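Local atomic coordinates of acyl-CoA thioesterase (Alicyclobacillus acidocaldarius subsp. acidocaldarius, PDB entry 3RQB), a protein that is of uncharacterised function but probably hydrolyses acyl-CoA thioesters, carrying two hot-dog domains in a single chain. Residues 16-21 against 45-50; 76-81 against 96-101; 136-141 against 152-157; 168-173 against 189-194. All coordinates share one frame; numbering follows the deposited sequence.

Interaction 1: residues 16-21 against 45-50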
loop_
_atom_site.group_PDB
_atom_site.type_symbol
_atom_site.label_atom_id
_atom_site.label_comp_id
_atom_site.label_asym_id
_atom_site.label_seq_id
_atom_site.Cartn_x
_atom_site.Cartn_y
_atom_site.Cartn_z
ATOM N N THR B 16 16.375 15.352 -5.916
ATOM C CA THR B 16 15.792 14.410 -6.865
ATOM C C THR B 16 16.356 14.594 -8.265
ATOM O O THR B 16 15.885 13.967 -9.217
ATOM C CB THR B 16 14.268 14.521 -6.922
ATOM O OG1 THR B 16 13.906 15.772 -7.524
ATOM C CG2 THR B 16 13.666 14.408 -5.513
ATOM N N ALA B 17 17.331 15.486 -8.404
ATOM C CA ALA B 17 18.009 15.641 -9.683
ATOM C C ALA B 17 18.637 14.304 -10.070
ATOM O O ALA B 17 19.350 13.688 -9.268
ATOM C CB ALA B 17 19.070 16.739 -9.607
ATOM N N LEU B 18 18.353 13.857 -11.291
ATOM C CA LEU B 18 18.906 12.613 -11.814
ATOM C C LEU B 18 19.566 12.855 -13.162
ATOM O O LEU B 18 19.408 13.916 -13.778
ATOM C CB LEU B 18 17.822 11.546 -11.983
ATOM C CG LEU B 18 17.026 11.138 -10.742
ATOM C CD1 LEU B 18 16.036 10.015 -11.044
ATOM C CD2 LEU B 18 17.977 10.738 -9.617
ATOM N N SER B 19 20.338 11.873 -13.605
ATOM C CA SER B 19 20.837 11.886 -14.964
ATOM C C SER B 19 20.649 10.497 -15.543
ATOM O O SER B 19 20.670 9.500 -14.822
ATOM C CB SER B 19 22.310 12.284 -15.005
ATOM O OG SER B 19 23.137 11.160 -14.763
ATOM N N PHE B 20 20.457 10.433 -16.850
ATOM C CA PHE B 20 20.275 9.158 -17.515
ATOM C C PHE B 20 21.434 8.894 -18.455
ATOM O O PHE B 20 21.751 9.731 -19.303
ATOM C CB PHE B 20 18.967 9.156 -18.293
ATOM C CG PHE B 20 18.574 7.808 -18.800
ATOM C CD1 PHE B 20 18.409 6.749 -17.929
ATOM C CD2 PHE B 20 18.355 7.597 -20.143
ATOM C CE1 PHE B 20 18.036 5.498 -18.389
ATOM C CE2 PHE B 20 17.979 6.348 -20.607
ATOM C CZ PHE B 20 17.822 5.298 -19.726
ATOM N N ASP B 21 22.081 7.744 -18.293
ATOM C CA ASP B 21 23.167 7.372 -19.198
ATOM C C ASP B 21 22.653 6.487 -20.325
ATOM O O ASP B 21 23.401 6.109 -21.225
ATOM C CB ASP B 21 24.323 6.689 -18.456
ATOM C CG ASP B 21 23.921 5.373 -17.813
ATOM O OD1 ASP B 21 22.871 4.819 -18.187
ATOM O OD2 ASP B 21 24.668 4.892 -16.936
ATOM N N ALA B 45 11.578 8.249 -1.885
ATOM C CA ALA B 45 10.439 7.764 -2.653
ATOM C C ALA B 45 10.146 8.680 -3.835
ATOM O O ALA B 45 9.856 8.200 -4.930
ATOM C CB ALA B 45 9.203 7.610 -1.755
ATOM N N ALA B 46 10.213 9.993 -3.603
ATOM C CA ALA B 46 10.077 10.982 -4.671
ATOM C C ALA B 46 11.134 10.687 -5.728
ATOM O O ALA B 46 10.835 10.544 -6.912
ATOM C CB ALA B 46 10.251 12.382 -4.122
ATOM N N THR B 47 12.375 10.562 -5.279
ATOM C CA THR B 47 13.447 10.100 -6.150
ATOM C C THR B 47 13.109 8.817 -6.933
ATOM O O THR B 47 13.319 8.764 -8.134
ATOM C CB THR B 47 14.734 9.883 -5.356
ATOM O OG1 THR B 47 15.213 11.150 -4.895
ATOM C CG2 THR B 47 15.780 9.240 -6.235
HETATM N N MSE B 48 12.594 7.790 -6.264
HETATM C CA MSE B 48 12.209 6.554 -6.947
HETATM C C MSE B 48 11.210 6.813 -8.069
HETATM O O MSE B 48 11.212 6.106 -9.077
HETATM C CB MSE B 48 11.618 5.531 -5.968
HETATM C CG MSE B 48 12.644 4.880 -5.051
HETATM SE SE MSE B 48 14.119 4.063 -6.040
HETATM C CE MSE B 48 13.676 2.188 -5.739
ATOM N N LEU B 49 10.355 7.819 -7.887
ATOM C CA LEU B 49 9.286 8.131 -8.845
ATOM C C LEU B 49 9.749 8.909 -10.091
ATOM O O LEU B 49 9.312 8.626 -11.224
ATOM C CB LEU B 49 8.166 8.895 -8.137
ATOM C CG LEU B 49 6.947 9.288 -8.973
ATOM C CD1 LEU B 49 6.206 8.057 -9.482
ATOM C CD2 LEU B 49 6.018 10.173 -8.153
ATOM N N LYS B 50 10.626 9.889 -9.876
ATOM C CA LYS B 50 11.167 10.674 -10.973
ATOM C C LYS B 50 11.779 9.750 -11.997
ATOM O O LYS B 50 11.605 9.951 -13.192
ATOM C CB LYS B 50 12.226 11.657 -10.482
ATOM C CG LYS B 50 11.688 12.704 -9.534
ATOM C CD LYS B 50 10.446 13.375 -10.102
ATOM C CE LYS B 50 10.776 14.291 -11.272
ATOM N NZ LYS B 50 9.543 14.943 -11.812
#
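The N-terminal hot-dog domain has helix 41-53 as its central helix, and Thr16 and Leu18, at the start of residues 16-21, lie against one flank of it; the chain then leaves the helix for the short strand 19-20. The contact is carried by van der Waals packing and rests on Thr16, Leu18, Thr47 and Lys50. Thr16 and Thr47 pass alongside, running in opposite directions, with their CA atoms 5.0 Å apart. The methyl leads: Thr16 CG2 sits 3.7 Å from Thr47 OG1 and 4.2 Å from Ala46 CB. Both hydroxyls find their partners outside the contact. Thr47 OG1, anti to its own carbonyl carbon, turns back along the helix to Ile43 O, while Thr16 OG1, in the crowded position between backbone N and carbonyl carbon (chi1 69°), goes to Phe12 O. Thr16 therefore offers its methyl, and Thr47 meets it with a hydroxyl oxygen that is already hydrogen-bonded. Leu18 follows two residues on, its CG anti to the carbonyl carbon, and spreads its two methyls over the same turn: CD2 comes 4.3 Å from Thr47 CG2, and CD1 reaches 4.2 Å from Lys50 CB. On its other flanks the helix is covered by strands 61-69, 91-100 and 103-113 and by helix 182-188. Lys50 takes part through the root of its side chain alone. Bends at chi2 and chi3 turn NZ away toward Asp181, a long and weak ion pair; nearer the backbone, chi1 (-64°) sets Lys50 CG 4.1 Å from Thr16 CB.

Interaction 2: residues 76-81 against 96-101; sequences APFVIE and LTMMQD
Strands 77-87 and 91-100 form an antiparallel beta hairpin in the N-terminal hot-dog domain, and residues 76-81 and 96-101 pair near its open end. Val79 and Met99 are a hydrogen-bonded pair that satisfies both backbones at once: Val79 N gives to Met99 O at 2.7 Å and Met99 N gives to Val79 O at 2.6 Å, each donor lying in the plane of the carbonyl it meets. Two residues further, Glu81 N reaches Thr97 O at 2.7 Å, and the return bond from Thr97 N to Glu81 O is longer and more bent. The backbones of Phe78, Ile80 and Met98 turn outward instead, to Gly27, Phe25 and Val105 of the flanking strands. Beyond the last strand pair the amide of Gln100 takes over from the backbone. The main acceptor of its NE2 is Lys74 O; NE2 also donates to Pro77 O at 3.2 Å, from well above that carbonyl plane, and more weakly to Ala76 O. The face carrying Phe78, Ile80 and Met98 packs on helix 41-53. There Met98, a selenomethionine with CG anti to its backbone N, bends at chi3 (-57°) to bring its CE 3.9 Å from Ile80 CD1. Its SE lies over the face of Phe78, a Met-aromatic contact 4.3 Å from the ring centroid and 24° off the ring normal.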
loop_
_atom_site.group_PDB
_atom_site.type_symbol
_atom_site.label_atom_id
_atom_site.label_comp_id
_atom_site.label_asym_id
_atom_site.label_seq_id
_atom_site.Cartn_x
_atom_site.Cartn_y
_atom_site.Cartn_z
ATOM N N ALA B 76 25.580 8.955 -0.482
ATOM C CA ALA B 76 26.511 8.538 -1.494
ATOM C C ALA B 76 25.823 8.721 -2.813
ATOM O O ALA B 76 24.598 8.805 -2.865
ATOM C CB ALA B 76 26.921 7.080 -1.292
ATOM N N PRO B 77 26.597 8.794 -3.886
ATOM C CA PRO B 77 25.932 8.481 -5.147
ATOM C C PRO B 77 25.279 7.100 -5.050
ATOM O O PRO B 77 25.713 6.228 -4.278
ATOM C CB PRO B 77 27.084 8.434 -6.148
ATOM C CG PRO B 77 28.172 9.243 -5.527
ATOM C CD PRO B 77 28.036 9.049 -4.048
ATOM N N PHE B 78 24.215 6.941 -5.829
ATOM C CA PHE B 78 23.479 5.697 -5.967
ATOM C C PHE B 78 23.105 5.560 -7.422
ATOM O O PHE B 78 23.304 6.483 -8.219
ATOM C CB PHE B 78 22.199 5.718 -5.158
ATOM C CG PHE B 78 21.292 6.829 -5.534
ATOM C CD1 PHE B 78 20.403 6.686 -6.572
ATOM C CD2 PHE B 78 21.346 8.038 -4.862
ATOM C CE1 PHE B 78 19.571 7.722 -6.918
ATOM C CE2 PHE B 78 20.517 9.084 -5.211
ATOM C CZ PHE B 78 19.628 8.925 -6.232
ATOM N N VAL B 79 22.589 4.387 -7.765
ATOM C CA VAL B 79 22.156 4.103 -9.117
ATOM C C VAL B 79 20.753 3.506 -9.098
ATOM O O VAL B 79 20.439 2.680 -8.242
ATOM C CB VAL B 79 23.137 3.134 -9.780
ATOM C CG1 VAL B 79 22.414 1.915 -10.329
ATOM C CG2 VAL B 79 23.905 3.847 -10.861
ATOM N N ILE B 80 19.904 3.925 -10.032
ATOM C CA ILE B 80 18.562 3.370 -10.111
ATOM C C ILE B 80 18.310 2.744 -11.455
ATOM O O ILE B 80 18.545 3.357 -12.484
ATOM C CB ILE B 80 17.488 4.432 -9.907
ATOM C CG1 ILE B 80 17.755 5.207 -8.615
ATOM C CG2 ILE B 80 16.101 3.775 -9.874
ATOM C CD1 ILE B 80 16.768 6.332 -8.345
ATOM N N GLU B 81 17.793 1.529 -11.449
ATOM C CA GLU B 81 17.447 0.870 -12.692
ATOM C C GLU B 81 15.936 0.759 -12.797
ATOM O O GLU B 81 15.318 -0.044 -12.098
ATOM C CB GLU B 81 18.060 -0.517 -12.675
ATOM C CG GLU B 81 17.903 -1.295 -13.940
ATOM C CD GLU B 81 18.650 -2.602 -13.865
ATOM O OE1 GLU B 81 19.899 -2.578 -13.980
ATOM O OE2 GLU B 81 17.987 -3.644 -13.665
ATOM N N LEU B 96 11.464 -0.758 -10.115
ATOM C CA LEU B 96 12.677 0.016 -9.888
ATOM C C LEU B 96 13.534 -0.487 -8.746
ATOM O O LEU B 96 13.052 -1.081 -7.771
ATOM C CB LEU B 96 12.361 1.491 -9.671
ATOM C CG LEU B 96 11.322 2.098 -10.604
ATOM C CD1 LEU B 96 9.933 1.918 -10.010
ATOM C CD2 LEU B 96 11.616 3.560 -10.824
ATOM N N THR B 97 14.828 -0.233 -8.898
ATOM C CA THR B 97 15.838 -0.698 -7.973
ATOM C C THR B 97 16.927 0.354 -7.814
ATOM O O THR B 97 17.446 0.872 -8.806
ATOM C CB THR B 97 16.457 -1.998 -8.502
ATOM O OG1 THR B 97 15.406 -2.906 -8.874
ATOM C CG2 THR B 97 17.346 -2.634 -7.449
HETATM N N MSE B 98 17.281 0.655 -6.569
HETATM C CA MSE B 98 18.342 1.616 -6.280
HETATM C C MSE B 98 19.531 0.926 -5.622
HETATM O O MSE B 98 19.384 0.291 -4.581
HETATM C CB MSE B 98 17.831 2.745 -5.380
HETATM C CG MSE B 98 18.934 3.692 -4.910
HETATM SE SE MSE B 98 18.354 4.932 -3.521
HETATM C CE MSE B 98 16.854 5.805 -4.473
HETATM N N MSE B 99 20.707 1.061 -6.228
HETATM C CA MSE B 99 21.920 0.437 -5.708
HETATM C C MSE B 99 23.006 1.441 -5.361
HETATM O O MSE B 99 23.185 2.433 -6.055
HETATM C CB MSE B 99 22.471 -0.566 -6.720
HETATM C CG MSE B 99 21.676 -1.852 -6.784
HETATM SE SE MSE B 99 21.762 -2.703 -8.529
HETATM C CE MSE B 99 20.901 -1.299 -9.607
ATOM N N GLN B 100 23.717 1.166 -4.272
ATOM C CA GLN B 100 24.952 1.868 -3.923
ATOM C C GLN B 100 26.017 0.830 -3.627
ATOM O O GLN B 100 25.766 -0.115 -2.873
ATOM C CB GLN B 100 24.760 2.706 -2.672
ATOM C CG GLN B 100 24.258 4.084 -2.923
ATOM C CD GLN B 100 23.848 4.752 -1.642
ATOM O OE1 GLN B 100 23.448 4.082 -0.686
ATOM N NE2 GLN B 100 23.955 6.079 -1.601
ATOM N N ASP B 101 27.205 0.999 -4.199
ATOM C CA ASP B 101 28.290 0.056 -3.946
ATOM C C ASP B 101 27.862 -1.376 -4.281
ATOM O O ASP B 101 28.170 -2.309 -3.537
ATOM C CB ASP B 101 28.733 0.112 -2.478
ATOM C CG ASP B 101 29.021 1.524 -2.003
ATOM O OD1 ASP B 101 30.082 2.068 -2.380
ATOM O OD2 ASP B 101 28.193 2.081 -1.238
#

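Interaction 3: residues 136-141 against 152-157; sequences PRFVAP and VRLIRG
Phe138 and Leu154 both hold CG anti to the backbone N (chi1 153° and -178°), so they run alongside in a common direction. They touch at the root, Phe138 CB to Leu154 CB at 3.8 Å, and the phenyl ring then turns away from the strand and packs on Met147. The one hydrogen bond between the segments lies just behind this pair. Phe138 N donates to Val152 O at 2.7 Å, nearly straight at the hydrogen (177°) and nearly along the C=O axis. Arg137 CG, on an extended chain, rests 3.4 Å from the same Val152 O, and the guanidinium continues to Tyr150 O through NH2. Arg153 CB lies 3.6 Å from Pro136 O; beyond it the chain bends at chi3, NE making a weak hydrogen bond to Val135 O and NH1 a salt bridge with Glu229. The strand's other edge is already used, since the backbones of Arg153 and Ile155 pair with Trp171 and Tyr169. Residues 136-138 of an irregular loop thus lie against strand 150-156, outermost within the chain, at the sheet edge of the C-terminal hot-dog domain.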
loop_
_atom_site.group_PDB
_atom_site.type_symbol
_atom_site.label_atom_id
_atom_site.label_comp_id
_atom_site.label_asym_id
_atom_site.label_seq_id
_atom_site.Cartn_x
_atom_site.Cartn_y
_atom_site.Cartn_z
ATOM N N PRO B 136 -0.299 28.239 13.973
ATOM C CA PRO B 136 1.112 28.643 13.992
ATOM C C PRO B 136 2.012 27.558 13.419
ATOM O O PRO B 136 1.745 26.367 13.598
ATOM C CB PRO B 136 1.400 28.786 15.481
ATOM C CG PRO B 136 0.529 27.747 16.105
ATOM C CD PRO B 136 -0.736 27.705 15.273
ATOM N N ARG B 137 3.084 27.961 12.754
ATOM C CA ARG B 137 4.047 26.989 12.273
ATOM C C ARG B 137 4.656 26.258 13.464
ATOM O O ARG B 137 4.914 26.842 14.524
ATOM C CB ARG B 137 5.141 27.655 11.442
ATOM C CG ARG B 137 6.219 26.692 10.978
ATOM C CD ARG B 137 7.342 27.394 10.232
ATOM N NE ARG B 137 8.001 26.498 9.280
ATOM C CZ ARG B 137 9.122 26.789 8.621
ATOM N NH1 ARG B 137 9.725 27.955 8.817
ATOM N NH2 ARG B 137 9.647 25.912 7.772
ATOM N N PHE B 138 4.876 24.967 13.280
ATOM C CA PHE B 138 5.404 24.127 14.336
ATOM C C PHE B 138 6.899 23.919 14.147
ATOM O O PHE B 138 7.338 23.453 13.103
ATOM C CB PHE B 138 4.674 22.785 14.322
ATOM C CG PHE B 138 5.478 21.652 14.878
ATOM C CD1 PHE B 138 5.392 21.317 16.223
ATOM C CD2 PHE B 138 6.317 20.914 14.055
ATOM C CE1 PHE B 138 6.129 20.268 16.737
ATOM C CE2 PHE B 138 7.062 19.868 14.559
ATOM C CZ PHE B 138 6.969 19.543 15.904
ATOM N N VAL B 139 7.687 24.275 15.152
ATOM C CA VAL B 139 9.129 24.059 15.079
ATOM C C VAL B 139 9.620 23.145 16.189
ATOM O O VAL B 139 9.573 23.498 17.369
ATOM C CB VAL B 139 9.910 25.376 15.133
ATOM C CG1 VAL B 139 9.809 26.101 13.794
ATOM C CG2 VAL B 139 9.410 26.247 16.289
ATOM N N ALA B 140 10.091 21.968 15.795
ATOM C CA ALA B 140 10.620 20.997 16.738
ATOM C C ALA B 140 11.872 21.541 17.422
ATOM O O ALA B 140 12.699 22.202 16.790
ATOM C CB ALA B 140 10.920 19.684 16.032
ATOM N N PRO B 141 12.006 21.268 18.728
ATOM C CA PRO B 141 13.153 21.705 19.528
ATOM C C PRO B 141 14.447 21.154 18.958
ATOM O O PRO B 141 15.412 21.909 18.819
ATOM C CB PRO B 141 12.879 21.080 20.896
ATOM C CG PRO B 141 11.929 19.945 20.618
ATOM C CD PRO B 141 11.069 20.447 19.511
ATOM N N VAL B 152 5.339 23.288 8.244
ATOM C CA VAL B 152 4.241 22.568 8.864
ATOM C C VAL B 152 3.581 23.402 9.952
ATOM O O VAL B 152 4.238 23.881 10.884
ATOM C CB VAL B 152 4.724 21.250 9.492
ATOM C CG1 VAL B 152 3.550 20.481 10.078
ATOM C CG2 VAL B 152 5.476 20.419 8.465
ATOM N N ARG B 153 2.276 23.589 9.824
ATOM C CA ARG B 153 1.501 24.121 10.926
ATOM C C ARG B 153 0.774 22.930 11.559
ATOM O O ARG B 153 -0.102 22.321 10.946
ATOM C CB ARG B 153 0.531 25.197 10.436
ATOM C CG ARG B 153 0.960 25.837 9.130
ATOM C CD ARG B 153 0.095 27.029 8.777
ATOM N NE ARG B 153 0.675 28.260 9.299
ATOM C CZ ARG B 153 1.037 29.290 8.542
ATOM N NH1 ARG B 153 0.863 29.244 7.229
ATOM N NH2 ARG B 153 1.562 30.374 9.099
ATOM N N LEU B 154 1.169 22.574 12.776
ATOM C CA LEU B 154 0.558 21.429 13.431
ATOM C C LEU B 154 -0.729 21.820 14.135
ATOM O O LEU B 154 -0.791 22.826 14.855
ATOM C CB LEU B 154 1.506 20.763 14.423
ATOM C CG LEU B 154 0.866 19.530 15.070
ATOM C CD1 LEU B 154 0.764 18.367 14.089
ATOM C CD2 LEU B 154 1.645 19.119 16.292
ATOM N N ILE B 155 -1.747 20.997 13.913
ATOM C CA ILE B 155 -3.099 21.254 14.378
ATOM C C ILE B 155 -3.397 20.432 15.612
ATOM O O ILE B 155 -3.663 20.981 16.679
ATOM C CB ILE B 155 -4.112 20.946 13.285
ATOM C CG1 ILE B 155 -3.725 21.713 12.009
ATOM C CG2 ILE B 155 -5.517 21.273 13.757
ATOM C CD1 ILE B 155 -4.680 21.536 10.849
ATOM N N ARG B 156 -3.382 19.113 15.465
ATOM C CA ARG B 156 -3.454 18.233 16.628
ATOM C C ARG B 156 -2.491 17.067 16.437
ATOM O O ARG B 156 -1.799 16.991 15.420
ATOM C CB ARG B 156 -4.881 17.721 16.847
ATOM C CG ARG B 156 -5.247 16.538 15.984
ATOM C CD ARG B 156 -6.556 15.915 16.414
ATOM N NE ARG B 156 -6.446 15.214 17.689
ATOM C CZ ARG B 156 -7.285 14.262 18.089
ATOM N NH1 ARG B 156 -8.291 13.882 17.304
ATOM N NH2 ARG B 156 -7.119 13.681 19.269
ATOM N N GLY B 157 -2.456 16.160 17.412
ATOM C CA GLY B 157 -1.667 14.947 17.287
ATOM C C GLY B 157 -0.145 15.039 17.269
ATOM O O GLY B 157 0.481 14.648 16.281
#

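Interaction 4: residues 168-173 against 189-194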
loop_
_atom_site.group_PDB
_atom_site.type_symbol
_atom_site.label_atom_id
_atom_site.label_comp_id
_atom_site.label_asym_id
_atom_site.label_seq_id
_atom_site.Cartn_x
_atom_site.Cartn_y
_atom_site.Cartn_z
ATOM N N THR B 168 -3.210 12.486 13.676
ATOM C CA THR B 168 -2.592 13.793 13.461
ATOM C C THR B 168 -3.270 14.580 12.342
ATOM O O THR B 168 -3.629 14.015 11.303
ATOM C CB THR B 168 -1.094 13.654 13.092
ATOM O OG1 THR B 168 -0.353 13.243 14.245
ATOM C CG2 THR B 168 -0.526 14.979 12.585
ATOM N N TYR B 169 -3.459 15.879 12.571
ATOM C CA TYR B 169 -3.820 16.820 11.505
ATOM C C TYR B 169 -2.709 17.855 11.365
ATOM O O TYR B 169 -2.204 18.360 12.367
ATOM C CB TYR B 169 -5.114 17.575 11.814
ATOM C CG TYR B 169 -6.353 16.731 12.047
ATOM C CD1 TYR B 169 -6.416 15.399 11.649
ATOM C CD2 TYR B 169 -7.472 17.284 12.668
ATOM C CE1 TYR B 169 -7.570 14.640 11.875
ATOM C CE2 TYR B 169 -8.620 16.543 12.895
ATOM C CZ TYR B 169 -8.672 15.222 12.503
ATOM O OH TYR B 169 -9.827 14.494 12.739
ATOM N N GLN B 170 -2.323 18.175 10.134
ATOM C CA GLN B 170 -1.376 19.261 9.930
ATOM C C GLN B 170 -1.528 19.983 8.596
ATOM O O GLN B 170 -1.887 19.389 7.575
ATOM C CB GLN B 170 0.057 18.752 10.078
ATOM C CG GLN B 170 0.515 17.833 8.958
ATOM C CD GLN B 170 1.712 16.981 9.367
ATOM O OE1 GLN B 170 1.885 16.661 10.550
ATOM N NE2 GLN B 170 2.543 16.608 8.387
ATOM N N TRP B 171 -1.251 21.278 8.621
ATOM C CA TRP B 171 -1.058 22.017 7.395
ATOM C C TRP B 171 0.401 21.853 7.043
ATOM O O TRP B 171 1.276 21.944 7.909
ATOM C CB TRP B 171 -1.378 23.495 7.587
ATOM C CG TRP B 171 -2.828 23.767 7.819
ATOM C CD1 TRP B 171 -3.410 24.205 8.978
ATOM C CD2 TRP B 171 -3.889 23.616 6.868
ATOM N NE1 TRP B 171 -4.765 24.337 8.805
ATOM C CE2 TRP B 171 -5.087 23.984 7.520
ATOM C CE3 TRP B 171 -3.942 23.205 5.527
ATOM C CZ2 TRP B 171 -6.330 23.953 6.876
ATOM C CZ3 TRP B 171 -5.177 23.175 4.886
ATOM C CH2 TRP B 171 -6.353 23.547 5.565
HETATM N N MSE B 172 0.662 21.592 5.772
HETATM C CA MSE B 172 2.024 21.385 5.320
HETATM C C MSE B 172 2.187 21.804 3.865
HETATM O O MSE B 172 1.266 21.673 3.046
HETATM C CB MSE B 172 2.395 19.911 5.468
HETATM C CG MSE B 172 1.594 19.027 4.535
HETATM SE SE MSE B 172 1.378 17.203 5.139
HETATM C CE MSE B 172 0.087 16.620 3.806
ATOM N N ARG B 173 3.379 22.301 3.558
ATOM C CA ARG B 173 3.775 22.617 2.201
ATOM C C ARG B 173 5.283 22.504 2.132
ATOM O O ARG B 173 5.954 22.413 3.159
ATOM C CB ARG B 173 3.326 24.021 1.803
ATOM C CG ARG B 173 4.022 25.135 2.557
ATOM C CD ARG B 173 3.788 26.470 1.866
ATOM N NE ARG B 173 4.167 27.614 2.697
ATOM C CZ ARG B 173 5.425 27.959 2.968
ATOM N NH1 ARG B 173 6.425 27.231 2.487
ATOM N NH2 ARG B 173 5.685 29.024 3.722
ATOM N N CYS B 189 3.904 12.834 2.121
ATOM C CA CYS B 189 3.209 11.776 2.854
ATOM C C CYS B 189 4.082 11.097 3.895
ATOM O O CYS B 189 3.580 10.341 4.729
ATOM C CB CYS B 189 2.662 10.724 1.902
ATOM S SG CYS B 189 1.623 11.390 0.583
ATOM N N ASP B 190 5.389 11.312 3.810
ATOM C CA ASP B 190 6.281 10.905 4.885
ATOM C C ASP B 190 6.589 12.046 5.852
ATOM O O ASP B 190 7.442 11.904 6.727
ATOM C CB ASP B 190 7.561 10.230 4.389
ATOM C CG ASP B 190 8.280 9.487 5.507
ATOM O OD1 ASP B 190 7.566 8.972 6.394
ATOM O OD2 ASP B 190 9.534 9.428 5.523
ATOM N N THR B 191 5.928 13.187 5.684
ATOM C CA THR B 191 6.221 14.330 6.550
ATOM C C THR B 191 5.532 14.234 7.922
ATOM O O THR B 191 5.705 15.103 8.778
ATOM C CB THR B 191 5.854 15.672 5.880
ATOM O OG1 THR B 191 4.439 15.752 5.693
ATOM C CG2 THR B 191 6.535 15.794 4.540
ATOM N N PHE B 192 4.766 13.169 8.130
ATOM C CA PHE B 192 4.101 12.956 9.414
ATOM C C PHE B 192 5.019 12.412 10.495
ATOM O O PHE B 192 5.768 11.455 10.283
ATOM C CB PHE B 192 2.915 12.008 9.259
ATOM C CG PHE B 192 1.823 12.553 8.393
ATOM C CD1 PHE B 192 1.133 13.692 8.769
ATOM C CD2 PHE B 192 1.482 11.927 7.209
ATOM C CE1 PHE B 192 0.121 14.203 7.972
ATOM C CE2 PHE B 192 0.480 12.434 6.410
ATOM C CZ PHE B 192 -0.204 13.573 6.793
ATOM N N VAL B 193 4.932 13.027 11.666
ATOM C CA VAL B 193 5.573 12.496 12.847
ATOM C C VAL B 193 5.149 11.044 13.000
ATOM O O VAL B 193 3.998 10.708 12.736
ATOM C CB VAL B 193 5.139 13.293 14.068
ATOM C CG1 VAL B 193 5.218 12.445 15.326
ATOM C CG2 VAL B 193 5.991 14.544 14.185
ATOM N N PRO B 194 6.086 10.171 13.414
ATOM C CA PRO B 194 5.835 8.728 13.505
ATOM C C PRO B 194 4.708 8.447 14.474
ATOM O O PRO B 194 4.771 8.917 15.616
ATOM C CB PRO B 194 7.145 8.186 14.098
ATOM C CG PRO B 194 8.155 9.208 13.781
ATOM C CD PRO B 194 7.432 10.513 13.893
#
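An oblique Met-aromatic contact, with an amide set obliquely against the same ring, ties residues 168-173 to the turn 189-194 in the buried core of the protein. Met172, a selenomethionine, places SE 4.8 Å from the centroid of the Phe192 ring, 36° off its normal, and its CE comes 4.3 Å from Phe192 CZ. Gln170 crosses the ring from the same strand: NE2 is 3.3 Å and CD 3.4 Å from Phe192 CD1, with the amide plane turned 41° from the ring plane. Both Gln170 and Met172 put CG in the crowded position between backbone N and carbonyl carbon (chi1 70° for Gln170) and then run extended, so the two chains leave the same face of the strand and reach across to the turn. This is the C-terminal hot-dog domain, where strand 168-174 faces the helical layer and the turn links helix 182-188 to helix 195-200. Thr168, on that same face, adds CG2 at 4.4 Å from Phe192 CD1. Thr191 OG1 lies 3.4 Å from Met172 SE. That hydroxyl is held by Leu188 O at the end of the preceding helix, and Phe192 is further enclosed by Ala234 of strand 230-240 and Gln246 of strand 243-251.

In the fold
Interactions 1 and 2 share the N-terminal hot-dog domain and touch: Thr47 packs on Phe78 and Ile80, and Met48 on Met98, so helix 41-53 is covered by the 16-21 segment on one flank and the hairpin on another. Interactions 3 and 4 are joined through neighbouring strands 150-156 and 168-174 of the C-terminal domain, on the far side of the chain's centre; interactions 2 and 3 are about 34 Å apart between centres. Buried interactions 1 and 4 rely on side-chain packing, the first among threonine, leucine and lysine, the second built round an aromatic ring. Partly buried interaction 2 is backbone pairing with an apolar face, whereas surface interaction 3 has a single backbone bond flanked by arginines.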